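Local coordinates for oligopeptide ABC transporter, periplasmic oligopeptide-binding protein, putative (Thermotoga maritima MSB8, PDB 5IPW), which probably binds oligopeptides in the periplasm and hands them to an ABC transporter for uptake into the cell, at residues A[340-346]-A[516-522]; A[397-401]-A[579-583]; A[251-257]-A[275-281]. All coordinates share one frame; numbering follows the deposited sequence.

Interactions 1 and 2 lie on the same side of the chain's centre and touch each other through Trp-518 and His-582, whereas interaction 3 lies on the opposite side, its centre about 47 Å from that of interaction 1 and about 44 Å from that of interaction 2. The most buried is interaction 1, where a loop packs on a sheet strand through a two-pronged salt bridge and aromatic rings. Interaction 2 joins two helices and is only partly buried: a tryptophan and the carboxylate of Asp-398 lie buried, while the arginine that meets it is partly exposed. Interaction 3 pairs neighbouring strands, so backbone hydrogen bonds dominate, with an apolar face and a more polar, partly exposed one.

Interaction 1: residues A[340-346]-A[516-522]; sequences RISLNYA and DFWYIGW
Arg-340 and Asp-516 owe their meeting to their torsions: CG of Arg-340 stands between its own backbone N and carbonyl carbon (chi1 50°) and the chain bends at chi2, while CG of Asp-516 lies opposite its N (chi1 -172°). The side chains arrive from opposite directions, and the guanidinium offers its NH1 and NH2 end to the carboxylate in a two-pronged salt bridge. NH2 of Arg-340 reaches OD1 of Asp-516 at 2.6 Å, and NH1 of Arg-340 meets the syn lone pair of Asp-516 OD2 at 2.9 Å. The two flat groups are nearly coplanar, 23° apart. Asp-516 OD2 takes a further bond, from Trp-518 N at 3.2 Å, which comes from above the carboxylate plane and closes an Asx turn; NE of Arg-340 is bonded to Asn-493 O. Replacing Asp-516 by a leucine would probably leave the buried guanidinium without its countercharge and the Trp-518 N-H without its acceptor, freeing the turn to shift. Farther along, CB of Ser-342 packs on CB of Trp-518, and a water joins Ser-342 OG to Leu-343 O and, weakly, to Phe-517 O. The Tyr-345 ring turns its edge to the loop, CD2 lying 3.3 Å from Trp-518 O, while its hydroxyl is bonded to Leu-343 N and Trp-587 O. Beside it the six-membered ring of Trp-522 runs near parallel but slid away, with 5.8 Å between the Tyr-345 and Trp-522 centroids. Ala-346 CB rests 3.8 Å from Gly-521 CA. Strand 340-343 is flanked in its mixed sheet by strands 489-494 and 589-591, and residues 516-522 lie over the face carrying Arg-340 and Ser-342 just before helix 523-534, an arrangement consistent with an alpha/beta lobe of the periplasmic binding protein fold.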
loop_
_atom_site.group_PDB
_atom_site.type_symbol
_atom_site.label_atom_id
_atom_site.label_comp_id
_atom_site.label_asym_id
_atom_site.label_seq_id
_atom_site.Cartn_x
_atom_site.Cartn_y
_atom_site.Cartn_z
ATOM N N ARG A 340 4.214 -8.814 -16.670
ATOM C CA ARG A 340 3.062 -9.402 -17.356
ATOM C C ARG A 340 2.840 -8.760 -18.724
ATOM O O ARG A 340 3.484 -7.769 -19.062
ATOM C CB ARG A 340 1.787 -9.314 -16.499
ATOM C CG ARG A 340 1.444 -7.954 -15.904
ATOM C CD ARG A 340 0.791 -6.970 -16.874
ATOM N NE ARG A 340 0.466 -5.721 -16.187
ATOM C CZ ARG A 340 -0.449 -4.830 -16.572
ATOM N NH1 ARG A 340 -1.171 -5.008 -17.675
ATOM N NH2 ARG A 340 -0.640 -3.741 -15.834
ATOM N N ILE A 341 1.926 -9.342 -19.500
ATOM C CA ILE A 341 1.610 -8.862 -20.843
ATOM C C ILE A 341 0.106 -8.850 -21.082
ATOM O O ILE A 341 -0.638 -9.682 -20.558
ATOM C CB ILE A 341 2.295 -9.723 -21.932
ATOM C CG1 ILE A 341 2.231 -9.036 -23.300
ATOM C CG2 ILE A 341 1.674 -11.114 -22.018
ATOM C CD1 ILE A 341 3.040 -9.748 -24.367
ATOM N N SER A 342 -0.338 -7.877 -21.862
ATOM C CA SER A 342 -1.690 -7.889 -22.391
ATOM C C SER A 342 -1.594 -7.689 -23.900
ATOM O O SER A 342 -0.727 -6.962 -24.390
ATOM C CB SER A 342 -2.572 -6.828 -21.723
ATOM O OG SER A 342 -1.891 -5.606 -21.540
ATOM N N LEU A 343 -2.452 -8.384 -24.632
ATOM C CA LEU A 343 -2.518 -8.232 -26.076
ATOM C C LEU A 343 -3.473 -7.092 -26.393
ATOM O O LEU A 343 -4.313 -6.731 -25.573
ATOM C CB LEU A 343 -3.000 -9.530 -26.727
ATOM C CG LEU A 343 -2.235 -10.803 -26.348
ATOM C CD1 LEU A 343 -3.017 -12.022 -26.802
ATOM C CD2 LEU A 343 -0.829 -10.802 -26.933
ATOM N N ASN A 344 -3.342 -6.523 -27.585
ATOM C CA ASN A 344 -4.193 -5.415 -27.981
ATOM C C ASN A 344 -5.551 -5.943 -28.444
ATOM O O ASN A 344 -5.712 -6.349 -29.589
ATOM C CB ASN A 344 -3.500 -4.588 -29.070
ATOM C CG ASN A 344 -4.219 -3.287 -29.364
ATOM O OD1 ASN A 344 -5.364 -3.086 -28.957
ATOM N ND2 ASN A 344 -3.550 -2.395 -30.083
ATOM N N TYR A 345 -6.533 -5.929 -27.549
ATOM C CA TYR A 345 -7.854 -6.506 -27.836
ATOM C C TYR A 345 -8.766 -5.544 -28.593
ATOM O O TYR A 345 -9.918 -5.873 -28.897
ATOM C CB TYR A 345 -8.514 -6.970 -26.539
ATOM C CG TYR A 345 -7.570 -7.783 -25.690
ATOM C CD1 TYR A 345 -7.103 -9.009 -26.127
ATOM C CD2 TYR A 345 -7.109 -7.303 -24.473
ATOM C CE1 TYR A 345 -6.221 -9.750 -25.366
ATOM C CE2 TYR A 345 -6.223 -8.034 -23.702
ATOM C CZ TYR A 345 -5.785 -9.257 -24.153
ATOM O OH TYR A 345 -4.906 -9.983 -23.396
ATOM N N ALA A 346 -8.253 -4.347 -28.870
ATOM C CA ALA A 346 -8.872 -3.430 -29.818
ATOM C C ALA A 346 -7.962 -3.217 -31.037
ATOM O O ALA A 346 -8.039 -2.191 -31.692
ATOM C CB ALA A 346 -9.181 -2.105 -29.138
ATOM N N ASP A 516 -5.495 0.938 -17.564
ATOM C CA ASP A 516 -4.396 0.004 -17.715
ATOM C C ASP A 516 -4.314 -0.423 -19.165
ATOM O O ASP A 516 -5.287 -0.339 -19.903
ATOM C CB ASP A 516 -4.584 -1.236 -16.850
ATOM C CG ASP A 516 -3.355 -2.121 -16.846
ATOM O OD1 ASP A 516 -2.379 -1.768 -16.147
ATOM O OD2 ASP A 516 -3.345 -3.147 -17.564
ATOM N N PHE A 517 -3.149 -0.908 -19.556
ATOM C CA PHE A 517 -2.915 -1.306 -20.927
ATOM C C PHE A 517 -3.915 -2.321 -21.460
ATOM O O PHE A 517 -4.285 -2.242 -22.635
ATOM C CB PHE A 517 -1.503 -1.859 -21.081
ATOM C CG PHE A 517 -0.439 -0.874 -20.728
ATOM C CD1 PHE A 517 -0.368 0.341 -21.380
ATOM C CD2 PHE A 517 0.484 -1.153 -19.737
ATOM C CE1 PHE A 517 0.608 1.259 -21.056
ATOM C CE2 PHE A 517 1.464 -0.236 -19.408
ATOM C CZ PHE A 517 1.530 0.968 -20.072
ATOM N N TRP A 518 -4.360 -3.257 -20.619
ATOM C CA TRP A 518 -5.155 -4.390 -21.120
ATOM C C TRP A 518 -6.525 -3.982 -21.661
ATOM O O TRP A 518 -7.039 -4.638 -22.554
ATOM C CB TRP A 518 -5.256 -5.555 -20.103
ATOM C CG TRP A 518 -6.218 -5.395 -18.937
ATOM C CD1 TRP A 518 -5.907 -4.990 -17.674
ATOM C CD2 TRP A 518 -7.618 -5.706 -18.921
ATOM N NE1 TRP A 518 -7.027 -4.995 -16.880
ATOM C CE2 TRP A 518 -8.092 -5.435 -17.618
ATOM C CE3 TRP A 518 -8.522 -6.171 -19.882
ATOM C CZ2 TRP A 518 -9.436 -5.595 -17.255
ATOM C CZ3 TRP A 518 -9.867 -6.333 -19.517
ATOM C CH2 TRP A 518 -10.303 -6.042 -18.216
ATOM N N TYR A 519 -7.098 -2.891 -21.159
ATOM C CA TYR A 519 -8.372 -2.415 -21.692
ATOM C C TYR A 519 -8.308 -1.018 -22.279
ATOM O O TYR A 519 -9.346 -0.399 -22.495
ATOM C CB TYR A 519 -9.467 -2.477 -20.627
ATOM C CG TYR A 519 -9.248 -1.610 -19.411
ATOM C CD1 TYR A 519 -9.678 -0.290 -19.381
ATOM C CD2 TYR A 519 -8.644 -2.126 -18.278
ATOM C CE1 TYR A 519 -9.492 0.496 -18.261
ATOM C CE2 TYR A 519 -8.456 -1.352 -17.155
ATOM C CZ TYR A 519 -8.877 -0.042 -17.151
ATOM O OH TYR A 519 -8.691 0.736 -16.034
ATOM N N ILE A 520 -7.109 -0.533 -22.574
ATOM C CA ILE A 520 -6.940 0.875 -22.929
ATOM C C ILE A 520 -7.677 1.234 -24.225
ATOM O O ILE A 520 -8.325 2.275 -24.297
ATOM C CB ILE A 520 -5.445 1.288 -22.967
ATOM C CG1 ILE A 520 -5.320 2.808 -23.017
ATOM C CG2 ILE A 520 -4.702 0.658 -24.131
ATOM C CD1 ILE A 520 -3.915 3.293 -22.743
ATOM N N GLY A 521 -7.611 0.355 -25.221
ATOM C CA GLY A 521 -8.376 0.519 -26.455
ATOM C C GLY A 521 -9.889 0.583 -26.264
ATOM O O GLY A 521 -10.582 1.214 -27.057
ATOM N N TRP A 522 -10.409 -0.057 -25.218
ATOM C CA TRP A 522 -11.846 -0.012 -24.915
ATOM C C TRP A 522 -12.288 1.205 -24.088
ATOM O O TRP A 522 -13.474 1.335 -23.768
ATOM C CB TRP A 522 -12.280 -1.304 -24.205
ATOM C CG TRP A 522 -12.137 -2.537 -25.049
ATOM C CD1 TRP A 522 -12.377 -2.641 -26.387
ATOM C CD2 TRP A 522 -11.754 -3.848 -24.608
ATOM N NE1 TRP A 522 -12.145 -3.926 -26.811
ATOM C CE2 TRP A 522 -11.770 -4.690 -25.738
ATOM C CE3 TRP A 522 -11.405 -4.395 -23.367
ATOM C CZ2 TRP A 522 -11.445 -6.048 -25.668
ATOM C CZ3 TRP A 522 -11.072 -5.750 -23.300
ATOM C CH2 TRP A 522 -11.092 -6.556 -24.444
HETATM O O HOH W 1 -2.859 -4.442 -23.836
#

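Interaction 2: residues A[397-401]-A[579-583]; sequences FDPEW and TKIHR
One face of the Trp-401 indole lies on helix 568-584, where CB of His-582, O of Thr-579 and the backbone N of Arg-583 sit over it. The threonine side chain crosses the indole at about a right angle, its CG2 3.7 Å from Trp-401 CZ3, while the His-582 ring runs alongside with its plane oblique at 45° and its NE2 bonded to Ile-507 O. Lys-580 CA lies over the centre of one face of the Arg-583 guanidinium, Glu-400 CG over the opposite face, and Asp-398 OD1 at its edge. Asp-398 is the N-cap of helix 399-403: its OD1 accepts from Trp-401 N at 2.9 Å in a nearly straight bond that comes from well above the carboxylate plane. The same carboxylate stands almost perpendicular to the guanidinium, so a single nitrogen serves both oxygens; NH1 of Arg-583 lies 2.9 Å from OD2 of Asp-398 in a salt bridge and makes a weak bond to OD1. OD2 of Asp-398 also comes within 2.7 Å of Thr-579 OG1, a hydroxyl with carbonyl partners in its own helix. With chi1 and chi2 extended, CD of Arg-583 lies 3.6 Å from Trp-401 CB, and a chi3 bend (55°) turns the guanidinium toward Asp-398.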
loop_
_atom_site.group_PDB
_atom_site.type_symbol
_atom_site.label_atom_id
_atom_site.label_comp_id
_atom_site.label_asym_id
_atom_site.label_seq_id
_atom_site.Cartn_x
_atom_site.Cartn_y
_atom_site.Cartn_z
ATOM N N PHE A 397 -7.397 -12.377 -2.043
ATOM C CA PHE A 397 -6.561 -13.374 -2.720
ATOM C C PHE A 397 -7.363 -14.457 -3.423
ATOM O O PHE A 397 -8.323 -14.992 -2.863
ATOM C CB PHE A 397 -5.633 -14.048 -1.712
ATOM C CG PHE A 397 -4.803 -15.155 -2.297
ATOM C CD1 PHE A 397 -3.621 -14.869 -2.947
ATOM C CD2 PHE A 397 -5.203 -16.480 -2.195
ATOM C CE1 PHE A 397 -2.838 -15.872 -3.487
ATOM C CE2 PHE A 397 -4.428 -17.490 -2.734
ATOM C CZ PHE A 397 -3.245 -17.186 -3.377
ATOM N N ASP A 398 -6.951 -14.787 -4.646
ATOM C CA ASP A 398 -7.626 -15.813 -5.429
ATOM C C ASP A 398 -6.659 -16.946 -5.758
ATOM O O ASP A 398 -5.733 -16.765 -6.556
ATOM C CB ASP A 398 -8.222 -15.224 -6.704
ATOM C CG ASP A 398 -9.247 -16.146 -7.338
ATOM O OD1 ASP A 398 -9.030 -17.376 -7.327
ATOM O OD2 ASP A 398 -10.278 -15.653 -7.840
ATOM N N PRO A 399 -6.873 -18.124 -5.139
ATOM C CA PRO A 399 -5.975 -19.269 -5.331
ATOM C C PRO A 399 -6.145 -19.908 -6.711
ATOM O O PRO A 399 -5.158 -20.296 -7.341
ATOM C CB PRO A 399 -6.397 -20.235 -4.223
ATOM C CG PRO A 399 -7.832 -19.912 -3.955
ATOM C CD PRO A 399 -8.040 -18.466 -4.298
ATOM N N GLU A 400 -7.392 -19.994 -7.171
ATOM C CA GLU A 400 -7.703 -20.528 -8.492
ATOM C C GLU A 400 -7.000 -19.649 -9.536
ATOM O O GLU A 400 -6.161 -20.125 -10.308
ATOM C CB GLU A 400 -9.223 -20.531 -8.730
ATOM C CG GLU A 400 -10.071 -21.284 -7.706
ATOM C CD GLU A 400 -10.549 -22.642 -8.191
ATOM O OE1 GLU A 400 -9.763 -23.363 -8.842
ATOM O OE2 GLU A 400 -11.713 -23.000 -7.908
ATOM N N TRP A 401 -7.313 -18.353 -9.502
ATOM C CA TRP A 401 -6.763 -17.364 -10.430
ATOM C C TRP A 401 -5.242 -17.229 -10.342
ATOM O O TRP A 401 -4.604 -16.859 -11.321
ATOM C CB TRP A 401 -7.444 -16.003 -10.216
ATOM C CG TRP A 401 -7.070 -14.940 -11.217
ATOM C CD1 TRP A 401 -6.744 -15.123 -12.528
ATOM C CD2 TRP A 401 -7.012 -13.526 -10.984
ATOM N NE1 TRP A 401 -6.464 -13.916 -13.121
ATOM C CE2 TRP A 401 -6.623 -12.919 -12.196
ATOM C CE3 TRP A 401 -7.241 -12.713 -9.866
ATOM C CZ2 TRP A 401 -6.448 -11.536 -12.322
ATOM C CZ3 TRP A 401 -7.072 -11.339 -9.995
ATOM C CH2 TRP A 401 -6.681 -10.768 -11.215
ATOM N N THR A 579 -12.376 -11.417 -9.575
ATOM C CA THR A 579 -11.241 -12.309 -9.770
ATOM C C THR A 579 -11.655 -13.578 -10.517
ATOM O O THR A 579 -10.824 -14.222 -11.149
ATOM C CB THR A 579 -10.590 -12.686 -8.428
ATOM O OG1 THR A 579 -11.574 -13.264 -7.557
ATOM C CG2 THR A 579 -9.987 -11.463 -7.772
ATOM N N LYS A 580 -12.934 -13.939 -10.417
ATOM C CA LYS A 580 -13.495 -15.036 -11.204
ATOM C C LYS A 580 -13.420 -14.640 -12.667
ATOM O O LYS A 580 -12.821 -15.333 -13.479
ATOM C CB LYS A 580 -14.955 -15.324 -10.796
ATOM C CG LYS A 580 -15.636 -16.452 -11.568
ATOM C CD LYS A 580 -17.148 -16.449 -11.386
ATOM C CE LYS A 580 -17.822 -17.336 -12.422
ATOM N NZ LYS A 580 -19.303 -17.401 -12.264
ATOM N N ILE A 581 -14.013 -13.497 -12.986
ATOM C CA ILE A 581 -13.991 -12.970 -14.344
ATOM C C ILE A 581 -12.564 -12.951 -14.917
ATOM O O ILE A 581 -12.305 -13.533 -15.967
ATOM C CB ILE A 581 -14.643 -11.574 -14.392
ATOM C CG1 ILE A 581 -16.169 -11.727 -14.294
ATOM C CG2 ILE A 581 -14.233 -10.839 -15.659
ATOM C CD1 ILE A 581 -16.946 -10.433 -14.129
ATOM N N HIS A 582 -11.636 -12.320 -14.210
ATOM C CA HIS A 582 -10.232 -12.304 -14.633
ATOM C C HIS A 582 -9.613 -13.698 -14.748
ATOM O O HIS A 582 -8.537 -13.863 -15.329
ATOM C CB HIS A 582 -9.382 -11.474 -13.659
ATOM C CG HIS A 582 -9.396 -10.002 -13.934
ATOM N ND1 HIS A 582 -8.405 -9.375 -14.661
ATOM C CD2 HIS A 582 -10.269 -9.032 -13.571
ATOM C CE1 HIS A 582 -8.672 -8.084 -14.736
ATOM N NE2 HIS A 582 -9.796 -7.849 -14.084
ATOM N N ARG A 583 -10.268 -14.690 -14.159
ATOM C CA ARG A 583 -9.793 -16.068 -14.177
ATOM C C ARG A 583 -10.216 -16.743 -15.468
ATOM O O ARG A 583 -9.418 -17.392 -16.133
ATOM C CB ARG A 583 -10.397 -16.815 -12.993
ATOM C CG ARG A 583 -9.620 -18.016 -12.512
ATOM C CD ARG A 583 -10.060 -18.368 -11.099
ATOM N NE ARG A 583 -11.510 -18.573 -10.997
ATOM C CZ ARG A 583 -12.240 -18.417 -9.891
ATOM N NH1 ARG A 583 -11.686 -18.034 -8.745
ATOM N NH2 ARG A 583 -13.549 -18.635 -9.937
#

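Interaction 3: residues A[251-257]-A[275-281]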
loop_
_atom_site.group_PDB
_atom_site.type_symbol
_atom_site.label_atom_id
_atom_site.label_comp_id
_atom_site.label_asym_id
_atom_site.label_seq_id
_atom_site.Cartn_x
_atom_site.Cartn_y
_atom_site.Cartn_z
ATOM N N GLN A 251 23.565 14.290 12.359
ATOM C CA GLN A 251 23.880 12.959 11.835
ATOM C C GLN A 251 23.051 11.874 12.519
ATOM O O GLN A 251 22.772 10.842 11.918
ATOM C CB GLN A 251 25.384 12.650 11.903
ATOM C CG GLN A 251 25.935 12.250 13.264
ATOM C CD GLN A 251 27.208 11.417 13.153
ATOM O OE1 GLN A 251 27.391 10.661 12.193
ATOM N NE2 GLN A 251 28.089 11.542 14.144
ATOM N N PHE A 252 22.664 12.120 13.770
ATOM C CA PHE A 252 21.739 11.245 14.485
ATOM C C PHE A 252 20.390 11.933 14.722
ATOM O O PHE A 252 20.276 12.839 15.545
ATOM C CB PHE A 252 22.368 10.758 15.791
ATOM C CG PHE A 252 23.600 9.932 15.575
ATOM C CD1 PHE A 252 23.519 8.717 14.906
ATOM C CD2 PHE A 252 24.846 10.381 15.998
ATOM C CE1 PHE A 252 24.653 7.956 14.679
ATOM C CE2 PHE A 252 25.986 9.624 15.772
ATOM C CZ PHE A 252 25.889 8.409 15.113
ATOM N N TYR A 253 19.388 11.505 13.957
ATOM C CA TYR A 253 18.010 11.962 14.128
ATOM C C TYR A 253 17.334 11.051 15.145
ATOM O O TYR A 253 17.159 9.857 14.893
ATOM C CB TYR A 253 17.275 11.916 12.792
ATOM C CG TYR A 253 15.845 12.394 12.845
ATOM C CD1 TYR A 253 15.519 13.630 13.393
ATOM C CD2 TYR A 253 14.812 11.620 12.314
ATOM C CE1 TYR A 253 14.207 14.073 13.427
ATOM C CE2 TYR A 253 13.502 12.057 12.341
ATOM C CZ TYR A 253 13.205 13.279 12.902
ATOM O OH TYR A 253 11.897 13.707 12.933
ATOM N N ILE A 254 16.976 11.607 16.299
ATOM C CA ILE A 254 16.497 10.798 17.419
ATOM C C ILE A 254 15.023 11.020 17.730
ATOM O O ILE A 254 14.574 12.161 17.881
ATOM C CB ILE A 254 17.324 11.045 18.695
ATOM C CG1 ILE A 254 18.808 10.741 18.414
ATOM C CG2 ILE A 254 16.802 10.178 19.837
ATOM C CD1 ILE A 254 19.749 10.994 19.577
ATOM N N LEU A 255 14.286 9.909 17.829
ATOM C CA LEU A 255 12.907 9.920 18.320
ATOM C C LEU A 255 12.864 9.374 19.738
ATOM O O LEU A 255 13.511 8.386 20.045
ATOM C CB LEU A 255 11.991 9.093 17.429
ATOM C CG LEU A 255 12.076 9.345 15.928
ATOM C CD1 LEU A 255 11.414 8.209 15.189
ATOM C CD2 LEU A 255 11.438 10.662 15.534
ATOM N N GLU A 256 12.110 10.039 20.599
ATOM C CA GLU A 256 11.944 9.623 21.982
ATOM C C GLU A 256 10.500 9.177 22.192
ATOM O O GLU A 256 9.570 9.662 21.535
ATOM C CB GLU A 256 12.289 10.781 22.921
ATOM C CG GLU A 256 12.266 10.436 24.398
ATOM C CD GLU A 256 12.658 11.611 25.281
ATOM O OE1 GLU A 256 13.631 11.474 26.051
ATOM O OE2 GLU A 256 12.000 12.668 25.211
ATOM N N ARG A 257 10.318 8.237 23.108
ATOM C CA ARG A 257 8.995 7.742 23.419
ATOM C C ARG A 257 8.059 8.875 23.821
ATOM O O ARG A 257 8.450 9.795 24.540
ATOM C CB ARG A 257 9.057 6.703 24.529
ATOM C CG ARG A 257 9.567 7.208 25.868
ATOM C CD ARG A 257 9.721 6.041 26.823
ATOM N NE ARG A 257 8.552 5.191 26.686
ATOM C CZ ARG A 257 8.541 3.888 26.425
ATOM N NH1 ARG A 257 9.647 3.165 26.329
ATOM N NH2 ARG A 257 7.368 3.295 26.304
ATOM N N ASP A 275 12.518 2.762 24.002
ATOM C CA ASP A 275 12.625 4.119 24.542
ATOM C C ASP A 275 12.992 5.142 23.465
ATOM O O ASP A 275 12.423 6.243 23.414
ATOM C CB ASP A 275 13.676 4.166 25.654
ATOM C CG ASP A 275 13.198 3.554 26.966
ATOM O OD1 ASP A 275 11.970 3.428 27.181
ATOM O OD2 ASP A 275 14.064 3.228 27.811
ATOM N N TYR A 276 13.958 4.784 22.629
ATOM C CA TYR A 276 14.464 5.676 21.596
ATOM C C TYR A 276 14.682 4.933 20.297
ATOM O O TYR A 276 15.042 3.754 20.307
ATOM C CB TYR A 276 15.805 6.268 22.017
ATOM C CG TYR A 276 15.745 7.124 23.246
ATOM C CD1 TYR A 276 15.467 8.478 23.155
ATOM C CD2 TYR A 276 15.991 6.589 24.486
ATOM C CE1 TYR A 276 15.419 9.275 24.284
ATOM C CE2 TYR A 276 15.951 7.369 25.624
ATOM C CZ TYR A 276 15.658 8.712 25.518
ATOM O OH TYR A 276 15.604 9.486 26.657
ATOM N N VAL A 277 14.469 5.620 19.183
ATOM C CA VAL A 277 14.862 5.090 17.891
ATOM C C VAL A 277 15.712 6.149 17.210
ATOM O O VAL A 277 15.295 7.299 17.075
ATOM C CB VAL A 277 13.667 4.603 17.025
ATOM C CG1 VAL A 277 12.373 5.287 17.410
ATOM C CG2 VAL A 277 13.943 4.762 15.534
ATOM N N ARG A 278 16.928 5.755 16.826
ATOM C CA ARG A 278 17.884 6.687 16.245
ATOM C C ARG A 278 18.261 6.302 14.823
ATOM O O ARG A 278 18.615 5.158 14.540
ATOM C CB ARG A 278 19.113 6.852 17.158
ATOM C CG ARG A 278 20.400 6.135 16.774
ATOM C CD ARG A 278 21.342 6.109 17.972
ATOM N NE ARG A 278 22.727 6.450 17.661
ATOM C CZ ARG A 278 23.666 5.604 17.228
ATOM N NH1 ARG A 278 23.404 4.328 16.999
ATOM N NH2 ARG A 278 24.894 6.051 17.007
ATOM N N HIS A 279 18.137 7.271 13.925
ATOM C CA HIS A 279 18.575 7.118 12.545
ATOM C C HIS A 279 19.903 7.842 12.363
ATOM O O HIS A 279 20.035 9.012 12.747
ATOM C CB HIS A 279 17.549 7.705 11.585
ATOM C CG HIS A 279 16.257 6.954 11.552
ATOM N ND1 HIS A 279 15.371 6.953 12.606
ATOM C CD2 HIS A 279 15.696 6.189 10.587
ATOM C CE1 HIS A 279 14.325 6.210 12.298
ATOM N NE2 HIS A 279 14.493 5.743 11.075
ATOM N N GLU A 280 20.883 7.133 11.806
ATOM C CA GLU A 280 22.121 7.754 11.361
ATOM C C GLU A 280 21.989 8.204 9.910
ATOM O O GLU A 280 21.534 7.436 9.054
ATOM C CB GLU A 280 23.288 6.785 11.493
ATOM C CG GLU A 280 24.642 7.454 11.289
ATOM C CD GLU A 280 25.820 6.569 11.646
ATOM O OE1 GLU A 280 25.654 5.572 12.386
ATOM O OE2 GLU A 280 26.928 6.890 11.181
ATOM N N TYR A 281 22.375 9.450 9.632
ATOM C CA TYR A 281 22.455 9.904 8.247
ATOM C C TYR A 281 23.539 9.090 7.525
ATOM O O TYR A 281 24.631 8.883 8.047
ATOM C CB TYR A 281 22.756 11.411 8.122
ATOM C CG TYR A 281 22.981 11.820 6.672
ATOM C CD1 TYR A 281 21.913 12.171 5.853
ATOM C CD2 TYR A 281 24.261 11.800 6.109
ATOM C CE1 TYR A 281 22.106 12.514 4.522
ATOM C CE2 TYR A 281 24.468 12.138 4.779
ATOM C CZ TYR A 281 23.390 12.494 3.988
ATOM O OH TYR A 281 23.599 12.829 2.665
HETATM O O HOH W 2 14.943 8.449 14.623
#
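Glu-256 runs side by side with Tyr-276 on the neighbouring strand, and nearly every atom of its side chain touches the tyrosine. CB of Glu-256 lies 3.7 Å from CE1 of Tyr-276; CG, placed opposite the backbone N (chi1 -175°), comes to 3.4 Å from the same CE1. The chain stays extended, so CD of Glu-256 continues past Tyr-276 CE1 at 3.8 Å, and OE1 of Glu-256 ends 2.9 Å from Tyr-276 OH, which donates to the anti lone pair of Glu-256 OE1. Farther along the same face, the Arg-278 guanidinium stacks on Phe-252 in an off-centre cation-pi contact, with CZ of Arg-278 4.2 Å from the centroid of the Phe-252 ring and the planes 27° apart. Arg-257 NH1 forms a salt bridge with OD1 of Asp-275, an oxygen that also bonds Ser-24 OG. Beneath the side chains, antiparallel backbone bonds join Tyr-253 to His-279 and Leu-255 to Val-277 in both directions. These hydrogen-bonded pairs send their side chains to the other face, where CD1 of Leu-255 packs 3.8 Å from CG1 of Val-277, and Tyr-253, Leu-255 and His-279 touch helix 73-80. Strands 62-67 and 242-244 flank the pair. The chemistry implies a two-sided ribbon: a largely apolar face turned to the helix, and a partly exposed face where Tyr-276 and Glu-256 share a hydrogen bond and the Arg-278 charge rests on the Phe-252 ring.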